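Local coordinates for protein peroxiredoxin (Mycobacterium tuberculosis, PDB 5EPF) that reduces hydrogen peroxide and organic hydroperoxides to water and alcohols as a thiol-specific peroxidase, and so helps protect the cell against oxidative stress, at residues 64-69 / 151-156; 71-76 / 93-98. All coordinates share one frame; numbering follows the deposited sequence. Where two conformers were deposited one is given.

Contact 1 of 2, residues 64-69 / 151-156; sequences KEFAEV and KALATL
Leu153 stands in the middle of the apolar contact between the short helix 63-68 and the C-terminal helix 145-158. With CG anti to its backbone N (chi1 -179°) it reaches across the gap and spreads its two methyls. CD2 lies against the aliphatic base of Glu65, 3.7 Å from Glu65 CB, while CD1 hangs over one face of the Phe66 ring, displaced toward its rim. The ring crosses Leu153 obliquely, bringing Phe66 CZ to 3.9 Å from Leu153 CB. A flat side chain suits this place because it offers a face to one leucine and an edge to the next: Leu156 CD1 lies in the ring plane, 3.9 Å from Phe66 CE1, and Ala152, small enough to let the ring tip in, comes near the same edge.

In the thioredoxin-like fold of peroxiredoxins helices cover the central sheet, and this side of it receives both segments. Phe66, Ala152 and Leu156 all touch Val40 of strand 39-43, and Ala152 and Leu156 also reach Val128 of the neighbouring strand 125-129. Over 64-68 and 151-156 the axes run 25° apart and approach to 10.3 Å, leaving room for a layer of large side chains between the backbones.

Away from the sheet the contact opens toward solvent: Glu65 and Val69 are partly exposed, though their carbons still pack closely. Val69, the first residue to leave the helical conformation, sets CG2 3.9 Å from Leu156 CB and 4.1 Å from Leu153 CD1, this single methyl touching both leucines. Of its side chain Glu65 offers the methylene groups: the chain bends at chi2 (80°) and takes the carboxylate away from 151-156. The side chains of Glu65 and Val69 also touch Arg157, one residue further along the same helix.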
loop_
_atom_site.group_PDB
_atom_site.type_symbol
_atom_site.label_atom_id
_atom_site.label_comp_id
_atom_site.label_asym_id
_atom_site.label_seq_id
_atom_site.Cartn_x
_atom_site.Cartn_y
_atom_site.Cartn_z
ATOM N N LYS A 64 10.848 -7.501 -9.873
ATOM C CA LYS A 64 12.092 -8.225 -9.617
ATOM C C LYS A 64 12.944 -7.523 -8.565
ATOM O O LYS A 64 13.577 -8.184 -7.735
ATOM C CB LYS A 64 12.863 -8.452 -10.918
ATOM C CG LYS A 64 12.147 -9.433 -11.861
ATOM C CD LYS A 64 12.992 -9.828 -13.066
ATOM C CE LYS A 64 13.524 -8.614 -13.804
ATOM N NZ LYS A 64 14.596 -9.005 -14.775
ATOM N N GLU A 65 12.950 -6.186 -8.571
ATOM C CA GLU A 65 13.739 -5.422 -7.608
ATOM C C GLU A 65 13.217 -5.603 -6.184
ATOM O O GLU A 65 14.003 -5.738 -5.232
ATOM C CB GLU A 65 13.740 -3.949 -8.000
ATOM C CG GLU A 65 14.508 -3.616 -9.285
ATOM C CD GLU A 65 13.760 -3.898 -10.593
ATOM O OE1 GLU A 65 12.652 -4.475 -10.607
ATOM O OE2 GLU A 65 14.309 -3.529 -11.643
ATOM N N PHE A 66 11.895 -5.604 -6.010
ATOM C CA PHE A 66 11.354 -5.868 -4.681
ATOM C C PHE A 66 11.626 -7.301 -4.252
ATOM O O PHE A 66 11.967 -7.548 -3.094
ATOM C CB PHE A 66 9.879 -5.465 -4.574
ATOM C CG PHE A 66 9.684 -3.976 -4.458
ATOM C CD1 PHE A 66 9.965 -3.319 -3.266
ATOM C CD2 PHE A 66 9.262 -3.223 -5.539
ATOM C CE1 PHE A 66 9.823 -1.921 -3.157
ATOM C CE2 PHE A 66 9.112 -1.837 -5.436
ATOM C CZ PHE A 66 9.388 -1.187 -4.232
ATOM N N ALA A 67 11.542 -8.253 -5.178
ATOM C CA ALA A 67 11.873 -9.629 -4.827
ATOM C C ALA A 67 13.335 -9.767 -4.410
ATOM O O ALA A 67 13.653 -10.541 -3.500
ATOM C CB ALA A 67 11.521 -10.567 -5.975
ATOM N N GLU A 68 14.236 -9.002 -5.035
ATOM C CA GLU A 68 15.651 -9.096 -4.677
ATOM C C GLU A 68 15.906 -8.700 -3.226
ATOM O O GLU A 68 16.818 -9.245 -2.590
ATOM C CB GLU A 68 16.514 -8.242 -5.601
ATOM C CG GLU A 68 18.001 -8.555 -5.417
ATOM C CD GLU A 68 18.924 -7.412 -5.789
ATOM O OE1 GLU A 68 18.454 -6.421 -6.387
ATOM O OE2 GLU A 68 20.135 -7.524 -5.488
ATOM N N VAL A 69 15.137 -7.748 -2.694
ATOM C CA VAL A 69 15.280 -7.342 -1.298
ATOM C C VAL A 69 14.291 -8.093 -0.421
ATOM O O VAL A 69 14.097 -7.737 0.744
ATOM C CB VAL A 69 15.180 -5.814 -1.098
ATOM C CG1 VAL A 69 16.394 -5.116 -1.706
ATOM C CG2 VAL A 69 13.877 -5.263 -1.673
ATOM N N LYS A 151 11.564 5.421 -3.461
ATOM C CA LYS A 151 12.072 5.651 -2.110
ATOM C C LYS A 151 11.928 4.408 -1.253
ATOM O O LYS A 151 12.819 4.095 -0.461
ATOM C CB LYS A 151 11.375 6.844 -1.449
ATOM C CG LYS A 151 11.772 8.161 -2.042
ATOM C CD LYS A 151 10.845 9.285 -1.629
ATOM C CE LYS A 151 10.833 9.556 -0.125
ATOM N NZ LYS A 151 12.124 10.093 0.356
ATOM N N ALA A 152 10.825 3.674 -1.413
ATOM C CA ALA A 152 10.653 2.438 -0.665
ATOM C C ALA A 152 11.752 1.444 -1.006
ATOM O O ALA A 152 12.367 0.846 -0.111
ATOM C CB ALA A 152 9.284 1.840 -0.954
ATOM N N LEU A 153 12.037 1.279 -2.298
ATOM C CA LEU A 153 13.088 0.362 -2.716
ATOM C C LEU A 153 14.447 0.813 -2.193
ATOM O O LEU A 153 15.240 -0.015 -1.720
ATOM C CB LEU A 153 13.073 0.218 -4.241
ATOM C CG LEU A 153 14.082 -0.730 -4.873
ATOM C CD1 LEU A 153 13.874 -2.153 -4.360
ATOM C CD2 LEU A 153 14.020 -0.673 -6.401
ATOM N N ALA A 154 14.732 2.124 -2.239
ATOM C CA ALA A 154 16.029 2.593 -1.743
ATOM C C ALA A 154 16.168 2.359 -0.237
ATOM O O ALA A 154 17.240 1.970 0.242
ATOM C CB ALA A 154 16.250 4.060 -2.114
ATOM N N THR A 155 15.090 2.564 0.524
ATOM C CA THR A 155 15.137 2.269 1.952
ATOM C C THR A 155 15.415 0.795 2.205
ATOM O O THR A 155 16.246 0.441 3.062
ATOM C CB THR A 155 13.825 2.682 2.593
ATOM O OG1 THR A 155 13.758 4.114 2.582
ATOM C CG2 THR A 155 13.744 2.142 4.023
ATOM N N LEU A 156 14.745 -0.087 1.463
ATOM C CA LEU A 156 14.957 -1.516 1.664
ATOM C C LEU A 156 16.375 -1.932 1.268
ATOM O O LEU A 156 17.006 -2.754 1.950
ATOM C CB LEU A 156 13.901 -2.293 0.873
ATOM C CG LEU A 156 12.491 -2.085 1.427
ATOM C CD1 LEU A 156 11.411 -2.449 0.405
ATOM C CD2 LEU A 156 12.317 -2.888 2.733
#

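Contact 2 of 2, residues 71-76 / 93-98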
loop_
_atom_site.group_PDB
_atom_site.type_symbol
_atom_site.label_atom_id
_atom_site.label_comp_id
_atom_site.label_asym_id
_atom_site.label_seq_id
_atom_site.Cartn_x
_atom_site.Cartn_y
_atom_site.Cartn_z
ATOM N N ALA A 71 11.028 -8.259 -0.291
ATOM C CA ALA A 71 9.964 -7.403 0.205
ATOM C C ALA A 71 8.787 -7.521 -0.746
ATOM O O ALA A 71 8.949 -7.865 -1.918
ATOM C CB ALA A 71 10.424 -5.940 0.304
ATOM N N SER A 72 7.600 -7.220 -0.244
ATOM C CA SER A 72 6.413 -7.316 -1.068
ATOM C C SER A 72 5.623 -6.012 -1.066
ATOM O O SER A 72 5.705 -5.192 -0.156
ATOM C CB SER A 72 5.537 -8.466 -0.614
ATOM O OG SER A 72 4.988 -8.160 0.642
ATOM N N ARG A 73 4.859 -5.845 -2.121
ATOM C CA ARG A 73 4.096 -4.641 -2.414
ATOM C C ARG A 73 2.625 -4.952 -2.178
ATOM O O ARG A 73 2.146 -6.002 -2.594
ATOM C CB ARG A 73 4.266 -4.327 -3.926
ATOM C CG ARG A 73 5.731 -4.212 -4.392
ATOM C CD ARG A 73 5.881 -4.518 -5.871
ATOM N NE ARG A 73 5.703 -5.931 -6.069
ATOM C CZ ARG A 73 5.407 -6.498 -7.222
ATOM N NH1 ARG A 73 5.341 -5.803 -8.356
ATOM N NH2 ARG A 73 5.238 -7.799 -7.242
ATOM N N VAL A 74 1.902 -4.039 -1.535
ATOM C CA VAL A 74 0.468 -4.189 -1.288
ATOM C C VAL A 74 -0.182 -2.824 -1.481
ATOM O O VAL A 74 0.142 -1.870 -0.762
ATOM C CB VAL A 74 0.151 -4.709 0.125
ATOM C CG1 VAL A 74 -1.364 -4.781 0.359
ATOM C CG2 VAL A 74 0.797 -6.081 0.368
ATOM N N GLY A 75 -1.107 -2.709 -2.460
ATOM C CA GLY A 75 -1.866 -1.478 -2.618
ATOM C C GLY A 75 -3.100 -1.493 -1.744
ATOM O O GLY A 75 -3.604 -2.560 -1.395
ATOM N N ILE A 76 -3.609 -0.311 -1.405
ATOM C CA ILE A 76 -4.787 -0.212 -0.549
ATOM C C ILE A 76 -5.507 1.093 -0.844
ATOM O O ILE A 76 -4.882 2.146 -1.033
ATOM C CB ILE A 76 -4.405 -0.370 0.947
ATOM C CG1 ILE A 76 -5.622 -0.246 1.876
ATOM C CG2 ILE A 76 -3.270 0.582 1.339
ATOM C CD1 ILE A 76 -5.314 -0.619 3.323
ATOM N N PHE A 93 -1.507 -6.550 -12.414
ATOM C CA PHE A 93 -0.750 -6.436 -11.170
ATOM C C PHE A 93 -0.457 -7.807 -10.585
ATOM O O PHE A 93 -1.344 -8.656 -10.474
ATOM C CB PHE A 93 -1.500 -5.605 -10.134
ATOM C CG PHE A 93 -1.620 -4.152 -10.484
ATOM C CD1 PHE A 93 -2.668 -3.401 -9.976
ATOM C CD2 PHE A 93 -0.702 -3.537 -11.333
ATOM C CE1 PHE A 93 -2.795 -2.063 -10.295
ATOM C CE2 PHE A 93 -0.829 -2.199 -11.645
ATOM C CZ PHE A 93 -1.876 -1.467 -11.136
ATOM N N ASP A 94 0.793 -8.006 -10.187
ATOM C CA ASP A 94 1.242 -9.258 -9.586
ATOM C C ASP A 94 1.333 -9.145 -8.069
ATOM O O ASP A 94 2.284 -9.653 -7.475
ATOM C CB ASP A 94 2.595 -9.662 -10.179
ATOM C CG ASP A 94 3.691 -8.638 -9.895
ATOM O OD1 ASP A 94 3.434 -7.411 -9.978
ATOM O OD2 ASP A 94 4.818 -9.077 -9.575
ATOM N N TYR A 95 0.380 -8.472 -7.430
ATOM C CA TYR A 95 0.427 -8.234 -5.993
ATOM C C TYR A 95 -0.987 -7.919 -5.508
ATOM O O TYR A 95 -1.876 -7.604 -6.311
ATOM C CB TYR A 95 1.425 -7.108 -5.645
ATOM C CG TYR A 95 1.176 -5.783 -6.348
ATOM C CD1 TYR A 95 0.294 -4.845 -5.813
ATOM C CD2 TYR A 95 1.848 -5.448 -7.539
ATOM C CE1 TYR A 95 0.055 -3.648 -6.427
ATOM C CE2 TYR A 95 1.609 -4.224 -8.169
ATOM C CZ TYR A 95 0.710 -3.328 -7.612
ATOM O OH TYR A 95 0.459 -2.099 -8.184
ATOM N N PRO A 96 -1.220 -7.954 -4.197
ATOM C CA PRO A 96 -2.563 -7.690 -3.669
ATOM C C PRO A 96 -2.942 -6.213 -3.681
ATOM O O PRO A 96 -2.119 -5.330 -3.409
ATOM C CB PRO A 96 -2.473 -8.208 -2.223
ATOM C CG PRO A 96 -1.237 -9.080 -2.176
ATOM C CD PRO A 96 -0.298 -8.406 -3.135
ATOM N N LEU A 97 -4.221 -5.968 -3.969
ATOM C CA LEU A 97 -4.876 -4.686 -3.725
ATOM C C LEU A 97 -5.944 -4.934 -2.674
ATOM O O LEU A 97 -6.836 -5.763 -2.893
ATOM C CB LEU A 97 -5.555 -4.151 -4.985
ATOM C CG LEU A 97 -4.667 -3.864 -6.196
ATOM C CD1 LEU A 97 -5.521 -3.276 -7.304
ATOM C CD2 LEU A 97 -3.525 -2.904 -5.863
ATOM N N LEU A 98 -5.855 -4.234 -1.541
ATOM C CA LEU A 98 -6.803 -4.395 -0.450
ATOM C C LEU A 98 -7.895 -3.335 -0.532
ATOM O O LEU A 98 -7.637 -2.169 -0.874
ATOM C CB LEU A 98 -6.103 -4.305 0.908
ATOM C CG LEU A 98 -4.931 -5.272 1.115
ATOM C CD1 LEU A 98 -4.390 -5.094 2.526
ATOM C CD2 LEU A 98 -5.353 -6.720 0.853
#
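Two backbone hydrogen bonds join strand 72-77 to the parallel strand 97-99, and both belong to Gly75. Its N-H is given to Pro96 O, which receives it in the carbonyl plane at 3.0 Å from Gly75 N. Its carbonyl in turn accepts Leu98 N at 2.8 Å from Gly75 O, along a nearly straight N-H...O line, although the donor sits above the carbonyl plane. Proline, which has no N-H to give, serves here as an acceptor. Glycine leaves room for Leu97, whose CD2 comes 3.9 Å from Gly75 CA; a CB there would collide with that methyl. The N-H of Leu97 points the other way, to Gln23 OE1, and Gln23 NE2 donates to Tyr95 O, so one amide side chain satisfies a donor at the start of the strand and an acceptor in the loop before it.

On the other face of the sheet, Val74 CG1 packs 3.7 Å from Leu98 CG. The two parallel strands belong to a beta-alpha-beta unit, with helix 81-91 as the crossover.

From within strand 72-77, Arg73 reaches across to Asp94, which precedes strand 97-99, and forms an end-on, two-nitrogen salt bridge. NH2 meets OD2 of Asp94 at 2.7 Å, in the guanidinium plane and almost straight (173°), whereas NH1 meets OD1 of Asp94 at 3.0 Å on its syn lone pair, less straight. The two flat groups are turned 65° apart, so NH2 approaches OD2 from above the carboxylate plane. NH1 also bonds Phe59 O. Tyr95 brings CD2 over one guanidinium face, 3.6 Å from Arg73 NH1, with the planes inclined at 54°, and sends its hydroxyl to Ala56 O. A buried arginine with a carboxylate and a carbonyl as partners should remain charged, and through it and Tyr95 the turn before strand 97-99 is bonded to helix 50-61.

Helix 63-68 runs almost directly into strand 72-77, so contact 1 and contact 2 are joined by covalent chain as well as by touch. Phe66 O probably accepts a hydrogen bond from Ala71 N, 3.0 Å away. Leu156 CD1 lies 3.6 Å from Ala71 CB, and the other edge of the Phe66 ring meets the arginine chain, with Phe66 CD2 3.6 Å from Arg73 CD. The centres of the contacts are about 14 Å apart. Contact 1 lies away from the active site; contact 2 is closer, the Leu97 side chain being about 9 Å from that of Cys52, which probably forms the sulfenic acid intermediate.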